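Local coordinates for amorpha-4,11-diene synthase (PDB 4GAX), which probably cyclises farnesyl diphosphate, in a magnesium-dependent reaction, to a sesquiterpene such as amorphadiene or alpha-bisabolol, at residues 83-88 with 124-129. Sequence-based numbering, arbitrary orientation.
Sequences LVDEIQ and FRLMRK
Segments 83-88, on helix 77-89, and 124-129, on helix 120-129, run with their axes 59° apart and 11.3 Å from each other at closest approach, the CA atoms of Asp-85 and Leu-126 being the nearest pair at 7.5 Å. At this spacing much of the contact is made by side-chain ends and two waters. Leu-126 suits the middle, having two methyls to offer. Its side chain crosses that of Val-84 obliquely, CD1 of Leu-126 lying 4.2 Å from CG1, a methyl supplied by the branched Val-84. CD2 of Leu-126 lies 3.3 Å from the amide oxygen OE1 of Gln-88. On one flank, Asp-85 and Arg-125 form a buried salt bridge, a short carboxylate met by a long arm. Both start with CG anti to the backbone N, and Arg-125 then bends at chi3 (67°), so that its NH2 reaches OD1 of Asp-85 at 2.8 Å. The bond lies in the guanidinium plane yet meets the carboxylate from above its plane, the two planes being 60° apart. A water joins this pair to Gln-88, donating to Asp-85 OD1 and Gln-88 OE1 and accepting from Arg-125 NH1. The extended glutamine serves both roles of an amide: its NE2 donates to a second water, which donates in turn to the backbone O of Leu-126. Lys-129, long enough to lay methylenes by Gln-88, meets it tip to tip, CE of Lys-129 being 3.9 Å from OE1 of Gln-88. An alanine at Asp-85 would remove the carboxylate and would probably cost Arg-125 this salt bridge and the first water one of its three bonds. With Val-84 also resting on Ile-100 of helix 97-111, the contact joins helix 77-89 to helix 120-129 in the N-terminal domain, consistent with the helical, alpha-barrel-like fold of plant terpene synthases.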
loop_
_atom_site.group_PDB
_atom_site.type_symbol
_atom_site.label_atom_id
_atom_site.label_comp_id
_atom_site.label_asym_id
_atom_site.label_seq_id
_atom_site.Cartn_x
_atom_site.Cartn_y
_atom_site.Cartn_z
ATOM N N LEU A 83 9.073 17.728 13.223
ATOM C CA LEU A 83 8.552 18.475 12.081
ATOM C C LEU A 83 8.437 17.561 10.869
ATOM O O LEU A 83 7.443 17.617 10.132
ATOM C CB LEU A 83 9.502 19.624 11.744
ATOM C CG LEU A 83 9.116 20.585 10.618
ATOM C CD1 LEU A 83 7.702 21.102 10.816
ATOM C CD2 LEU A 83 10.098 21.763 10.623
ATOM N N VAL A 84 9.457 16.725 10.659
ATOM C CA VAL A 84 9.449 15.766 9.555
ATOM C C VAL A 84 8.247 14.842 9.718
ATOM O O VAL A 84 7.490 14.610 8.777
ATOM C CB VAL A 84 10.761 14.933 9.513
ATOM C CG1 VAL A 84 10.627 13.750 8.564
ATOM C CG2 VAL A 84 11.954 15.810 9.112
ATOM N N ASP A 85 8.057 14.328 10.927
ATOM C CA ASP A 85 6.911 13.448 11.192
ATOM C C ASP A 85 5.571 14.128 10.869
ATOM O O ASP A 85 4.651 13.518 10.319
ATOM C CB ASP A 85 6.926 13.053 12.662
ATOM C CG ASP A 85 5.803 12.125 13.033
ATOM O OD1 ASP A 85 5.588 11.125 12.315
ATOM O OD2 ASP A 85 5.149 12.376 14.072
ATOM N N GLU A 86 5.439 15.396 11.234
ATOM C CA GLU A 86 4.173 16.087 11.015
ATOM C C GLU A 86 3.947 16.302 9.517
ATOM O O GLU A 86 2.838 16.104 8.998
ATOM C CB GLU A 86 4.174 17.408 11.770
ATOM C CG GLU A 86 4.148 17.215 13.264
ATOM C CD GLU A 86 4.407 18.510 14.005
ATOM O OE1 GLU A 86 4.596 19.544 13.322
ATOM O OE2 GLU A 86 4.423 18.490 15.260
ATOM N N ILE A 87 5.007 16.681 8.813
ATOM C CA ILE A 87 4.899 16.851 7.365
ATOM C C ILE A 87 4.477 15.527 6.704
ATOM O O ILE A 87 3.623 15.515 5.816
ATOM C CB ILE A 87 6.227 17.359 6.771
ATOM C CG1 ILE A 87 6.511 18.767 7.295
ATOM C CG2 ILE A 87 6.177 17.346 5.238
ATOM C CD1 ILE A 87 7.958 19.267 6.998
ATOM N N GLN A 88 5.048 14.415 7.158
ATOM C CA GLN A 88 4.756 13.115 6.559
ATOM C C GLN A 88 3.321 12.689 6.846
ATOM O O GLN A 88 2.592 12.242 5.955
ATOM C CB GLN A 88 5.738 12.044 7.074
ATOM C CG GLN A 88 7.159 12.175 6.522
ATOM C CD GLN A 88 8.125 11.166 7.159
ATOM O OE1 GLN A 88 7.865 10.634 8.239
ATOM N NE2 GLN A 88 9.237 10.903 6.485
ATOM N N PHE A 124 13.748 6.282 15.859
ATOM C CA PHE A 124 13.878 4.893 15.438
ATOM C C PHE A 124 12.952 4.612 14.256
ATOM O O PHE A 124 13.368 4.037 13.245
ATOM C CB PHE A 124 13.553 3.974 16.625
ATOM C CG PHE A 124 13.489 2.516 16.283
ATOM C CD1 PHE A 124 14.637 1.747 16.250
ATOM C CD2 PHE A 124 12.267 1.907 16.032
ATOM C CE1 PHE A 124 14.577 0.375 15.950
ATOM C CE2 PHE A 124 12.187 0.554 15.750
ATOM C CZ PHE A 124 13.352 -0.219 15.700
ATOM N N ARG A 125 11.696 5.012 14.392
ATOM C CA ARG A 125 10.707 4.733 13.364
ATOM C C ARG A 125 10.970 5.497 12.062
ATOM O O ARG A 125 10.875 4.929 10.973
ATOM C CB ARG A 125 9.297 5.030 13.888
ATOM C CG ARG A 125 8.216 4.799 12.850
ATOM C CD ARG A 125 6.824 4.955 13.437
ATOM N NE ARG A 125 6.535 6.336 13.850
ATOM C CZ ARG A 125 6.314 7.340 13.001
ATOM N NH1 ARG A 125 6.340 7.124 11.686
ATOM N NH2 ARG A 125 6.051 8.559 13.464
ATOM N N LEU A 126 11.303 6.782 12.169
ATOM C CA LEU A 126 11.611 7.581 10.973
ATOM C C LEU A 126 12.856 7.088 10.256
ATOM O O LEU A 126 12.918 7.104 9.009
ATOM C CB LEU A 126 11.771 9.067 11.309
ATOM C CG LEU A 126 10.601 9.859 11.877
ATOM C CD1 LEU A 126 10.990 11.359 11.954
ATOM C CD2 LEU A 126 9.332 9.661 11.053
ATOM N N MET A 127 13.858 6.656 11.020
ATOM C CA MET A 127 15.040 6.077 10.393
ATOM C C MET A 127 14.681 4.812 9.604
ATOM O O MET A 127 15.028 4.685 8.431
ATOM C CB MET A 127 16.133 5.776 11.435
ATOM C CG MET A 127 16.809 7.034 12.007
ATOM S SD MET A 127 17.729 8.010 10.780
ATOM C CE MET A 127 16.550 9.285 10.409
ATOM N N ARG A 128 13.971 3.881 10.241
ATOM C CA ARG A 128 13.623 2.615 9.582
ATOM C C ARG A 128 12.682 2.831 8.402
ATOM O O ARG A 128 12.803 2.164 7.387
ATOM C CB ARG A 128 13.015 1.607 10.581
ATOM C CG ARG A 128 14.090 0.968 11.482
ATOM C CD ARG A 128 13.645 -0.381 12.070
ATOM N NE ARG A 128 14.768 -1.023 12.770
ATOM C CZ ARG A 128 14.671 -2.174 13.427
ATOM N NH1 ARG A 128 13.515 -2.820 13.434
ATOM N NH2 ARG A 128 15.721 -2.671 14.077
ATOM N N LYS A 129 11.750 3.765 8.539
ATOM C CA LYS A 129 10.865 4.110 7.423
ATOM C C LYS A 129 11.693 4.600 6.225
ATOM O O LYS A 129 11.342 4.352 5.072
ATOM C CB LYS A 129 9.852 5.166 7.857
ATOM C CG LYS A 129 8.908 5.699 6.758
ATOM C CD LYS A 129 7.854 6.650 7.368
ATOM C CE LYS A 129 6.991 7.331 6.285
ATOM N NZ LYS A 129 6.822 6.475 5.078
HETATM O O HOH W 1 5.773 9.678 9.910
HETATM O O HOH W 2 11.026 8.577 7.287
#